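Local coordinates for protein neurotoxin (Clostridium botulinum, PDB 1ZB7) that cleaves synaptobrevins-1, -2 and -3 (VAMP1-3) as a zinc endopeptidase once it has reached the host cytosol, at residues D127-N132 and L318-Y323; S174-M177 and S181-S184; K291-F296 and Y337-D342. All blocks are in the same frame, centred on the assembly; numbering follows the deposited sequence.

How the interactions relate
All three contacts lie within the zinc protease fold of the light chain, their centres 18 to 20 Å apart. Interaction 2 is local and comes between the two segments of interaction 1 in the sequence; it closes before interaction 3 opens, whereas interactions 1 and 3 alternate along the chain. Helix 282-303 is common ground: it carries residues 291-296, and its Leu303 also packs on Phe129 and Tyr323 of interaction 1. Interactions 1 and 3 touch where Lys320 CB lies 3.4 Å from Tyr337 OH. Ser184 O and Asn295 ND2, 2.8 Å apart, join interactions 2 and 3. Interactions 1 and 2 do not touch. The long helix thus ties loop, strand and helical parts of the protease together.

Interaction 1 (D127-N132 and L318-Y323); sequences DKFAAN and LYKQIY
Phe129 reaches from its short strand to helix 316-327 and meets three of its side chains with the outer part of one ring. Phe129 CE2 lies 3.7 Å from Tyr319 CB, Phe129 CZ is 4.1 Å from Lys320 CG, and Phe129 CE1 approaches Tyr323 CE2 to 4.0 Å. The phenyl tip therefore rests on CB of Tyr319 and CG of Lys320, while Tyr323 brings up ring carbon. Phe129 and Tyr323 run antiparallel alongside one another; their planes are inclined by 62° and their centroids are 6.0 Å apart, an oblique aromatic pair. Although the CB of Tyr319 points toward the strand, the phenol leads off, leaving the methylene to do the touching.

The second shell fixes the partners. Lys320 has CG beside its backbone N (chi1 -71°) and an extended chain beyond it, which carries the ammonium past the phenyl ring to the carbonyl oxygens of Leu303 and Val306. The hydroxyl of Tyr323 is bonded to Pro117 O, and its ring also meets that of Tyr118. These bonds secure the far ends of the two side chains, while the contact itself is purely apolar. Strand 128-129 pairs in parallel with strand 308-309, and Leu303 of helix 282-303 packs on both Phe129 and Tyr323, placing this helix beside the junction of strand and helix 316-327.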
ATOM      1  N   ASP A 127     -19.784 -36.137  13.652  1.00 42.61           N
ATOM      2  CA  ASP A 127     -19.473 -37.439  14.136  1.00 42.83           C
ATOM      3  C   ASP A 127     -18.906 -38.434  13.082  1.00 42.42           C
ATOM      4  O   ASP A 127     -18.630 -39.602  13.431  1.00 38.00           O
ATOM      5  CB  ASP A 127     -20.630 -37.989  14.920  1.00 41.40           C
ATOM      6  CG  ASP A 127     -21.793 -38.526  14.051  1.00 45.64           C
ATOM      7  OD1 ASP A 127     -21.983 -38.108  12.901  1.00 48.14           O
ATOM      8  OD2 ASP A 127     -22.615 -39.332  14.617  1.00 48.70           O
ATOM      9  N   LYS A 128     -18.702 -37.938  11.862  1.00 42.16           N
ATOM     10  CA  LYS A 128     -18.040 -38.727  10.807  1.00 43.79           C
ATOM     11  C   LYS A 128     -16.799 -38.092  10.099  1.00 41.69           C
ATOM     12  O   LYS A 128     -16.568 -36.908  10.196  1.00 42.89           O
ATOM     13  CB  LYS A 128     -19.028 -39.171   9.726  1.00 45.47           C
ATOM     14  CG  LYS A 128     -19.784 -40.359  10.094  1.00 48.71           C
ATOM     15  CD  LYS A 128     -20.877 -40.691   9.110  1.00 55.52           C
ATOM     16  CE  LYS A 128     -21.812 -41.774   9.621  1.00 57.07           C
ATOM     17  NZ  LYS A 128     -21.474 -43.097   8.934  1.00 63.67           N
ATOM     18  N   PHE A 129     -15.935 -38.984   9.612  1.00 40.23           N
ATOM     19  CA  PHE A 129     -15.011 -38.724   8.661  1.00 41.75           C
ATOM     20  C   PHE A 129     -15.676 -38.995   7.266  1.00 42.92           C
ATOM     21  O   PHE A 129     -16.411 -40.000   7.091  1.00 42.52           O
ATOM     22  CB  PHE A 129     -13.741 -39.539   8.801  1.00 41.85           C
ATOM     23  CG  PHE A 129     -12.805 -39.139   9.985  1.00 41.07           C
ATOM     24  CD1 PHE A 129     -12.597 -37.809  10.338  1.00 40.83           C
ATOM     25  CD2 PHE A 129     -12.064 -40.108  10.642  1.00 33.52           C
ATOM     26  CE1 PHE A 129     -11.660 -37.464  11.338  1.00 41.37           C
ATOM     27  CE2 PHE A 129     -11.135 -39.757  11.613  1.00 34.23           C
ATOM     28  CZ  PHE A 129     -10.971 -38.504  12.023  1.00 38.78           C
ATOM     29  N   ALA A 130     -15.399 -38.102   6.331  1.00 41.05           N
ATOM     30  CA  ALA A 130     -15.893 -38.164   4.965  1.00 42.64           C
ATOM     31  C   ALA A 130     -14.682 -37.821   4.041  1.00 42.25           C
ATOM     32  O   ALA A 130     -14.282 -36.702   3.976  1.00 44.16           O
ATOM     33  CB  ALA A 130     -17.069 -37.136   4.771  1.00 41.44           C
ATOM     34  N   ALA A 131     -14.078 -38.816   3.419  1.00 42.63           N
ATOM     35  CA  ALA A 131     -12.985 -38.641   2.466  1.00 42.80           C
ATOM     36  C   ALA A 131     -13.480 -38.272   1.087  1.00 45.13           C
ATOM     37  O   ALA A 131     -12.756 -37.717   0.290  1.00 45.33           O
ATOM     38  CB  ALA A 131     -12.175 -39.907   2.396  1.00 42.43           C
ATOM     39  N   ASN A 132     -14.727 -38.565   0.807  1.00 47.44           N
ATOM     40  CA  ASN A 132     -15.244 -38.464  -0.515  1.00 51.05           C
ATOM     41  C   ASN A 132     -15.809 -37.088  -0.771  1.00 50.82           C
ATOM     42  O   ASN A 132     -16.952 -36.979  -1.238  1.00 53.27           O
ATOM     43  CB  ASN A 132     -16.370 -39.464  -0.691  1.00 50.74           C
ATOM     44  CG  ASN A 132     -17.507 -39.212   0.330  1.00 59.70           C
ATOM     45  OD1 ASN A 132     -17.561 -39.807   1.491  1.00 64.07           O
ATOM     46  ND2 ASN A 132     -18.424 -38.293  -0.072  1.00 67.97           N
ATOM     47  N   LEU A 318      -6.282 -44.164  13.214  1.00 39.20           N
ATOM     48  CA  LEU A 318      -5.137 -43.738  12.480  1.00 40.60           C
ATOM     49  C   LEU A 318      -5.241 -42.202  12.089  1.00 40.25           C
ATOM     50  O   LEU A 318      -4.341 -41.431  12.287  1.00 39.78           O
ATOM     51  CB  LEU A 318      -5.095 -44.582  11.218  1.00 40.81           C
ATOM     52  CG  LEU A 318      -4.064 -44.224  10.232  1.00 45.53           C
ATOM     53  CD1 LEU A 318      -2.648 -44.081  10.932  1.00 50.51           C
ATOM     54  CD2 LEU A 318      -4.057 -45.306   9.243  1.00 50.47           C
ATOM     55  N   TYR A 319      -6.385 -41.790  11.558  1.00 39.34           N
ATOM     56  CA  TYR A 319      -6.564 -40.443  11.157  1.00 37.74           C
ATOM     57  C   TYR A 319      -6.695 -39.482  12.322  1.00 38.12           C
ATOM     58  O   TYR A 319      -6.284 -38.389  12.201  1.00 37.73           O
ATOM     59  CB  TYR A 319      -7.793 -40.352  10.248  1.00 38.59           C
ATOM     60  CG  TYR A 319      -7.409 -40.707   8.854  1.00 38.97           C
ATOM     61  CD1 TYR A 319      -7.590 -42.024   8.398  1.00 38.61           C
ATOM     62  CD2 TYR A 319      -6.847 -39.761   8.014  1.00 33.13           C
ATOM     63  CE1 TYR A 319      -7.208 -42.352   7.104  1.00 41.01           C
ATOM     64  CE2 TYR A 319      -6.522 -40.096   6.713  1.00 35.60           C
ATOM     65  CZ  TYR A 319      -6.665 -41.392   6.303  1.00 36.66           C
ATOM     66  OH  TYR A 319      -6.284 -41.794   5.114  1.00 45.17           O
ATOM     67  N   LYS A 320      -7.316 -39.882  13.421  1.00 39.19           N
ATOM     68  CA  LYS A 320      -7.224 -39.132  14.671  1.00 39.86           C
ATOM     69  C   LYS A 320      -5.789 -38.833  15.099  1.00 39.84           C
ATOM     70  O   LYS A 320      -5.474 -37.722  15.533  1.00 38.97           O
ATOM     71  CB  LYS A 320      -7.991 -39.828  15.790  1.00 39.68           C
ATOM     72  CG  LYS A 320      -9.494 -39.759  15.628  1.00 42.26           C
ATOM     73  CD  LYS A 320     -10.226 -40.372  16.805  1.00 41.73           C
ATOM     74  CE  LYS A 320     -11.771 -40.104  16.747  1.00 46.39           C
ATOM     75  NZ  LYS A 320     -12.621 -40.176  18.100  1.00 47.67           N
ATOM     76  N   GLN A 321      -4.926 -39.832  15.000  1.00 40.48           N
ATOM     77  CA  GLN A 321      -3.499 -39.637  15.298  1.00 41.39           C
ATOM     78  C   GLN A 321      -2.704 -38.651  14.348  1.00 38.75           C
ATOM     79  O   GLN A 321      -1.876 -37.850  14.755  1.00 37.43           O
ATOM     80  CB  GLN A 321      -2.831 -40.985  15.353  1.00 41.86           C
ATOM     81  CG  GLN A 321      -1.350 -40.891  15.700  1.00 49.33           C
ATOM     82  CD  GLN A 321      -1.027 -40.526  17.169  1.00 56.89           C
ATOM     83  OE1 GLN A 321      -1.411 -41.254  18.118  1.00 61.82           O
ATOM     84  NE2 GLN A 321      -0.253 -39.435  17.352  1.00 58.83           N
ATOM     85  N   ILE A 322      -2.951 -38.793  13.086  1.00 38.11           N
ATOM     86  CA  ILE A 322      -2.508 -37.881  12.096  1.00 38.47           C
ATOM     87  C   ILE A 322      -2.908 -36.405  12.429  1.00 38.07           C
ATOM     88  O   ILE A 322      -2.060 -35.489  12.415  1.00 37.67           O
ATOM     89  CB  ILE A 322      -3.065 -38.328  10.728  1.00 39.11           C
ATOM     90  CG1 ILE A 322      -2.342 -39.592  10.262  1.00 42.01           C
ATOM     91  CG2 ILE A 322      -2.879 -37.269   9.688  1.00 38.55           C
ATOM     92  CD1 ILE A 322      -2.883 -40.116   8.889  1.00 45.82           C
ATOM     93  N   TYR A 323      -4.183 -36.182  12.726  1.00 37.34           N
ATOM     94  CA  TYR A 323      -4.660 -34.839  13.050  1.00 37.38           C
ATOM     95  C   TYR A 323      -4.119 -34.336  14.374  1.00 38.69           C
ATOM     96  O   TYR A 323      -3.793 -33.163  14.492  1.00 40.28           O
ATOM     97  CB  TYR A 323      -6.205 -34.750  12.963  1.00 35.37           C
ATOM     98  CG  TYR A 323      -6.680 -35.010  11.554  1.00 36.87           C
ATOM     99  CD1 TYR A 323      -6.072 -34.354  10.448  1.00 30.60           C
ATOM    100  CD2 TYR A 323      -7.662 -35.980  11.287  1.00 36.30           C
ATOM    101  CE1 TYR A 323      -6.424 -34.646   9.255  1.00 33.93           C
ATOM    102  CE2 TYR A 323      -8.062 -36.212  10.005  1.00 35.25           C
ATOM    103  CZ  TYR A 323      -7.432 -35.572   9.012  1.00 33.98           C
ATOM    104  OH  TYR A 323      -7.717 -35.865   7.730  1.00 39.76           O
TER

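Interaction 2 (S174-M177 and S181-S184); sequences SMIM and SPIS
Ser174 begins the contact by turning its hydroxyl to the aliphatic side chain of Ile183. Ser174 OG comes within 3.2 Å of Ile183 CG2 and also approaches CD1, a short contact of oxygen against methyl groups. The contact buries this oxygen, which has no polar partner in the model. The Ser174 chi1 of -14° is nearly eclipsed, so the hydroxyl position is either strained or uncertain.

At Ile176 the side chain fits against three successive residues of 181-184. CG1 stands beside the backbone N (chi1 -64°), and the delta methyl at its end does most of the touching: Ile176 CD1 lies 3.4 Å from Ser181 OG, 3.6 Å from Pro182 CD and 4.0 Å from Ile183 CG1. The gamma branch takes a separate place, with Ile176 CG2 packed 3.7 Å from Ser181 CA. Ile176 and the proline ring point in opposing senses as they pass, bringing the methyl to the CD corner of the ring.

Met177 completes the packing. Met177 CG approaches the same Pro182 CD at 3.7 Å and the neighbouring ring CG, its side chain crossing the proline at about a right angle; Asn121 and Asn135 also touch its side chain.

The side chain of Ile183 is about 12 Å from the bound zinc ion. Its segment is shaped by a 3-10 turn: Ser181 O accepts from both the backbone N and OG of Ser184, the Ser184 OG lying 3.0 Å from Ser181 O with a C=O...donor angle of 139°. The turn belongs to the connection between strands 171-173 and 191-194, at the edge of the large mixed sheet of the M27 zinc protease fold.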
ATOM      1  N   SER A 174      -8.224 -23.184  -3.879  1.00 83.52           N
ATOM      2  CA  SER A 174      -8.990 -24.440  -3.800  1.00 85.23           C
ATOM      3  C   SER A 174     -10.157 -24.425  -4.799  1.00 86.77           C
ATOM      4  O   SER A 174     -10.329 -23.488  -5.592  1.00 86.54           O
ATOM      5  CB  SER A 174      -9.571 -24.687  -2.398  1.00 84.95           C
ATOM      6  OG  SER A 174      -8.986 -23.854  -1.438  1.00 85.14           O
ATOM      7  N   MET A 175     -10.935 -25.503  -4.774  1.00 88.26           N
ATOM      8  CA  MET A 175     -12.322 -25.471  -5.251  1.00 89.82           C
ATOM      9  C   MET A 175     -13.119 -25.308  -3.956  1.00 91.15           C
ATOM     10  O   MET A 175     -13.138 -26.249  -3.120  1.00 92.17           O
ATOM     11  N   ILE A 176     -13.724 -24.126  -3.753  1.00 91.98           N
ATOM     12  CA  ILE A 176     -14.501 -23.881  -2.507  1.00 92.60           C
ATOM     13  C   ILE A 176     -16.020 -24.240  -2.641  1.00 92.75           C
ATOM     14  O   ILE A 176     -16.658 -24.160  -3.706  1.00 91.30           O
ATOM     15  CB  ILE A 176     -14.203 -22.478  -1.814  1.00 93.01           C
ATOM     16  CG1 ILE A 176     -12.731 -22.390  -1.331  1.00 93.41           C
ATOM     17  CG2 ILE A 176     -15.100 -22.229  -0.591  1.00 92.03           C
ATOM     18  CD1 ILE A 176     -12.356 -23.352  -0.102  1.00 93.24           C
ATOM     19  N   MET A 177     -16.540 -24.684  -1.500  1.00 93.23           N
ATOM     20  CA  MET A 177     -17.756 -25.459  -1.412  1.00 93.48           C
ATOM     21  C   MET A 177     -18.968 -24.552  -1.556  1.00 93.07           C
ATOM     22  O   MET A 177     -18.835 -23.321  -1.758  1.00 93.31           O
ATOM     23  CB  MET A 177     -17.787 -26.193  -0.068  1.00 93.95           C
ATOM     24  CG  MET A 177     -16.392 -26.781   0.396  1.00 95.53           C
ATOM     25  SD  MET A 177     -15.632 -28.075  -0.617  1.00 96.51           S
ATOM     26  CE  MET A 177     -17.036 -29.192  -0.829  1.00 96.37           C
ATOM     27  N   SER A 181     -16.100 -22.360   3.648  1.00 67.62           N
ATOM     28  CA  SER A 181     -14.739 -22.332   3.093  1.00 62.72           C
ATOM     29  C   SER A 181     -13.704 -23.031   3.986  1.00 57.01           C
ATOM     30  O   SER A 181     -13.196 -22.439   4.939  1.00 55.09           O
ATOM     31  CB  SER A 181     -14.297 -20.920   2.844  1.00 62.63           C
ATOM     32  OG  SER A 181     -12.984 -20.969   2.309  1.00 66.48           O
ATOM     33  N   PRO A 182     -13.413 -24.298   3.679  1.00 51.34           N
ATOM     34  CA  PRO A 182     -12.547 -25.116   4.550  1.00 49.53           C
ATOM     35  C   PRO A 182     -11.143 -24.614   4.843  1.00 46.26           C
ATOM     36  O   PRO A 182     -10.606 -24.902   5.918  1.00 43.40           O
ATOM     37  CB  PRO A 182     -12.529 -26.529   3.890  1.00 48.96           C
ATOM     38  CG  PRO A 182     -13.271 -26.446   2.643  1.00 50.95           C
ATOM     39  CD  PRO A 182     -13.992 -25.080   2.573  1.00 50.88           C
ATOM     40  N   ILE A 183     -10.579 -23.871   3.913  1.00 44.88           N
ATOM     41  CA  ILE A 183      -9.261 -23.306   4.075  1.00 45.77           C
ATOM     42  C   ILE A 183      -9.154 -22.159   5.095  1.00 43.81           C
ATOM     43  O   ILE A 183      -8.045 -21.793   5.445  1.00 40.67           O
ATOM     44  CB  ILE A 183      -8.664 -22.827   2.741  1.00 48.00           C
ATOM     45  CG1 ILE A 183      -9.421 -21.666   2.114  1.00 49.50           C
ATOM     46  CG2 ILE A 183      -8.545 -24.027   1.760  1.00 50.91           C
ATOM     47  CD1 ILE A 183      -8.585 -21.130   0.920  1.00 51.24           C
ATOM     48  N   SER A 184     -10.308 -21.634   5.538  1.00 42.88           N
ATOM     49  CA  SER A 184     -10.378 -20.630   6.551  1.00 43.57           C
ATOM     50  C   SER A 184     -11.117 -21.113   7.829  1.00 43.86           C
ATOM     51  O   SER A 184     -11.381 -20.291   8.712  1.00 43.70           O
ATOM     52  CB  SER A 184     -11.090 -19.389   5.975  1.00 43.97           C
ATOM     53  OG  SER A 184     -12.466 -19.685   5.717  1.00 44.76           O
TER

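Interaction 3 (K291-F296 and Y337-D342); sequences KALQNF and YSVDKD
Leu293 and Val339 meet through their methyl groups, one from helix 282-303 and the other from the region where strand 337-338 gives way to helix 341-354. From CB, the leucine carries CG anti to the backbone N (chi1 174°), bringing the branched end closer to the other segment than the initial direction of the side chain suggests. Beyond CG the two methyls separate. Leu293 CD1 packs 3.6 Å from Val339 CG1, whereas Leu293 CD2 meets the aliphatic CE of Lys341 at 4.2 Å. The leucine crosses the valine obliquely and the lysine at about a right angle.

The other methyl of Val339 turns to the next helical turn: Val339 CG2 lies 3.9 Å from Phe296 C and 4.1 Å from Phe296 CB. Only the base of the phenylalanine is used here, since its ring leads away to make edge-to-face contacts with Tyr327 and Phe344. Lys341 curls back through bends at chi2 and chi4, so that Lys341 NZ makes a weak 3.3 Å hydrogen bond to Val339 O while its methylene CE rests by the leucine.

At the start of helix 341-354, Asp340 occupies the N-cap position and its OD2 accepts from Lys343 N. The junction thus divides its chemistry: carbon contacts join it to helix 282-303, whereas the N-cap of Asp340 and the weak Lys341 bond probably help to set the chain's course at Val339.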
ATOM      1  N   LYS A 291      -9.410 -16.408  15.692  1.00 39.48           N
ATOM      2  CA  LYS A 291     -10.135 -17.222  14.723  1.00 41.30           C
ATOM      3  C   LYS A 291      -9.341 -18.500  14.308  1.00 40.98           C
ATOM      4  O   LYS A 291      -9.935 -19.551  14.126  1.00 43.43           O
ATOM      5  CB  LYS A 291     -10.582 -16.352  13.514  1.00 43.03           C
ATOM      6  CG  LYS A 291     -11.653 -16.987  12.514  1.00 48.20           C
ATOM      7  CD  LYS A 291     -12.524 -18.245  13.054  1.00 54.44           C
ATOM      8  CE  LYS A 291     -13.841 -18.409  12.258  1.00 57.18           C
ATOM      9  NZ  LYS A 291     -13.730 -17.750  10.915  1.00 59.96           N
ATOM     10  N   ALA A 292      -8.025 -18.444  14.221  1.00 39.43           N
ATOM     11  CA  ALA A 292      -7.258 -19.638  13.983  1.00 39.27           C
ATOM     12  C   ALA A 292      -7.391 -20.608  15.213  1.00 40.00           C
ATOM     13  O   ALA A 292      -7.558 -21.822  15.063  1.00 39.33           O
ATOM     14  CB  ALA A 292      -5.815 -19.250  13.724  1.00 39.02           C
ATOM     15  N   LEU A 293      -7.375 -20.048  16.421  1.00 38.82           N
ATOM     16  CA  LEU A 293      -7.451 -20.828  17.620  1.00 39.09           C
ATOM     17  C   LEU A 293      -8.803 -21.545  17.685  1.00 39.15           C
ATOM     18  O   LEU A 293      -8.840 -22.746  17.819  1.00 39.49           O
ATOM     19  CB  LEU A 293      -7.197 -19.960  18.845  1.00 38.56           C
ATOM     20  CG  LEU A 293      -7.383 -20.608  20.209  1.00 41.33           C
ATOM     21  CD1 LEU A 293      -6.436 -21.715  20.421  1.00 39.64           C
ATOM     22  CD2 LEU A 293      -7.255 -19.521  21.275  1.00 43.08           C
ATOM     23  N   GLN A 294      -9.879 -20.804  17.486  1.00 39.34           N
ATOM     24  CA  GLN A 294     -11.215 -21.334  17.410  1.00 40.32           C
ATOM     25  C   GLN A 294     -11.339 -22.417  16.307  1.00 40.26           C
ATOM     26  O   GLN A 294     -11.957 -23.444  16.518  1.00 40.42           O
ATOM     27  CB  GLN A 294     -12.237 -20.174  17.214  1.00 40.21           C
ATOM     28  CG  GLN A 294     -13.731 -20.544  17.316  1.00 42.41           C
ATOM     29  CD  GLN A 294     -14.084 -21.353  18.596  1.00 48.97           C
ATOM     30  OE1 GLN A 294     -14.232 -20.756  19.668  1.00 56.19           O
ATOM     31  NE2 GLN A 294     -14.248 -22.692  18.485  1.00 49.22           N
ATOM     32  N   ASN A 295     -10.740 -22.180  15.153  1.00 40.97           N
ATOM     33  CA  ASN A 295     -10.685 -23.201  14.108  1.00 41.28           C
ATOM     34  C   ASN A 295     -10.030 -24.531  14.647  1.00 40.31           C
ATOM     35  O   ASN A 295     -10.522 -25.614  14.407  1.00 40.00           O
ATOM     36  CB  ASN A 295      -9.904 -22.695  12.852  1.00 40.58           C
ATOM     37  CG  ASN A 295     -10.659 -21.734  12.016  1.00 40.05           C
ATOM     38  OD1 ASN A 295     -11.795 -21.502  12.246  1.00 39.10           O
ATOM     39  ND2 ASN A 295      -9.999 -21.147  11.002  1.00 38.57           N
ATOM     40  N   PHE A 296      -8.893 -24.430  15.318  1.00 39.91           N
ATOM     41  CA  PHE A 296      -8.251 -25.631  15.873  1.00 39.44           C
ATOM     42  C   PHE A 296      -9.157 -26.303  16.906  1.00 39.23           C
ATOM     43  O   PHE A 296      -9.291 -27.546  16.889  1.00 38.23           O
ATOM     44  CB  PHE A 296      -6.883 -25.293  16.471  1.00 39.59           C
ATOM     45  CG  PHE A 296      -5.734 -25.206  15.470  1.00 39.28           C
ATOM     46  CD1 PHE A 296      -5.898 -24.688  14.185  1.00 41.63           C
ATOM     47  CD2 PHE A 296      -4.483 -25.571  15.855  1.00 38.79           C
ATOM     48  CE1 PHE A 296      -4.817 -24.560  13.293  1.00 41.94           C
ATOM     49  CE2 PHE A 296      -3.384 -25.449  14.938  1.00 38.84           C
ATOM     50  CZ  PHE A 296      -3.585 -24.932  13.682  1.00 40.04           C
ATOM     51  N   TYR A 337      -9.186 -34.922  22.955  1.00 40.18           N
ATOM     52  CA  TYR A 337      -8.328 -33.927  22.419  1.00 39.89           C
ATOM     53  C   TYR A 337      -8.717 -32.540  22.827  1.00 40.77           C
ATOM     54  O   TYR A 337      -9.921 -32.202  22.960  1.00 40.85           O
ATOM     55  CB  TYR A 337      -8.300 -33.996  20.897  1.00 41.03           C
ATOM     56  CG  TYR A 337      -7.939 -35.373  20.387  1.00 42.65           C
ATOM     57  CD1 TYR A 337      -6.596 -35.774  20.295  1.00 40.96           C
ATOM     58  CD2 TYR A 337      -8.947 -36.309  20.081  1.00 47.34           C
ATOM     59  CE1 TYR A 337      -6.271 -37.029  19.823  1.00 44.24           C
ATOM     60  CE2 TYR A 337      -8.633 -37.625  19.639  1.00 45.17           C
ATOM     61  CZ  TYR A 337      -7.283 -37.960  19.485  1.00 44.89           C
ATOM     62  OH  TYR A 337      -6.959 -39.198  18.972  1.00 42.55           O
ATOM     63  N   SER A 338      -7.677 -31.723  23.034  1.00 40.47           N
ATOM     64  CA  SER A 338      -7.851 -30.329  23.408  1.00 39.68           C
ATOM     65  C   SER A 338      -6.680 -29.525  22.815  1.00 39.74           C
ATOM     66  O   SER A 338      -5.715 -30.078  22.303  1.00 39.32           O
ATOM     67  CB  SER A 338      -7.993 -30.169  24.920  1.00 38.70           C
ATOM     68  OG  SER A 338      -6.714 -30.346  25.528  1.00 41.53           O
ATOM     69  N   VAL A 339      -6.858 -28.207  22.771  1.00 40.80           N
ATOM     70  CA  VAL A 339      -5.851 -27.263  22.299  1.00 41.19           C
ATOM     71  C   VAL A 339      -5.139 -26.656  23.482  1.00 42.11           C
ATOM     72  O   VAL A 339      -5.757 -25.965  24.330  1.00 40.91           O
ATOM     73  CB  VAL A 339      -6.460 -26.108  21.500  1.00 41.03           C
ATOM     74  CG1 VAL A 339      -5.347 -25.131  21.010  1.00 41.41           C
ATOM     75  CG2 VAL A 339      -7.227 -26.625  20.313  1.00 43.65           C
ATOM     76  N   ASP A 340      -3.841 -26.915  23.526  1.00 43.73           N
ATOM     77  CA  ASP A 340      -2.935 -26.311  24.493  1.00 45.52           C
ATOM     78  C   ASP A 340      -2.478 -24.962  23.960  1.00 45.98           C
ATOM     79  O   ASP A 340      -2.024 -24.851  22.808  1.00 45.13           O
ATOM     80  CB  ASP A 340      -1.727 -27.230  24.722  1.00 46.66           C
ATOM     81  CG  ASP A 340      -0.765 -26.691  25.761  1.00 48.85           C
ATOM     82  OD1 ASP A 340      -1.013 -26.950  26.953  1.00 59.94           O
ATOM     83  OD2 ASP A 340       0.218 -26.010  25.423  1.00 52.63           O
ATOM     84  N   LYS A 341      -2.607 -23.935  24.801  1.00 47.21           N
ATOM     85  CA  LYS A 341      -2.312 -22.562  24.436  1.00 48.82           C
ATOM     86  C   LYS A 341      -0.850 -22.348  24.064  1.00 48.50           C
ATOM     87  O   LYS A 341      -0.579 -21.692  23.123  1.00 48.18           O
ATOM     88  CB  LYS A 341      -2.724 -21.562  25.530  1.00 50.49           C
ATOM     89  CG  LYS A 341      -4.268 -21.432  25.792  1.00 56.05           C
ATOM     90  CD  LYS A 341      -5.202 -21.259  24.522  1.00 60.92           C
ATOM     91  CE  LYS A 341      -6.731 -21.576  24.849  1.00 63.38           C
ATOM     92  NZ  LYS A 341      -7.184 -23.031  24.472  1.00 64.77           N
ATOM     93  N   ASP A 342       0.092 -22.923  24.771  1.00 49.52           N
ATOM     94  CA  ASP A 342       1.500 -22.790  24.380  1.00 50.73           C
ATOM     95  C   ASP A 342       1.833 -23.517  23.079  1.00 49.74           C
ATOM     96  O   ASP A 342       2.585 -23.013  22.237  1.00 50.72           O
ATOM     97  CB  ASP A 342       2.419 -23.298  25.498  1.00 51.41           C
ATOM     98  CG  ASP A 342       2.379 -22.376  26.731  1.00 56.14           C
ATOM     99  OD1 ASP A 342       2.447 -21.159  26.500  1.00 60.46           O
ATOM    100  OD2 ASP A 342       2.277 -22.859  27.913  1.00 60.60           O
TER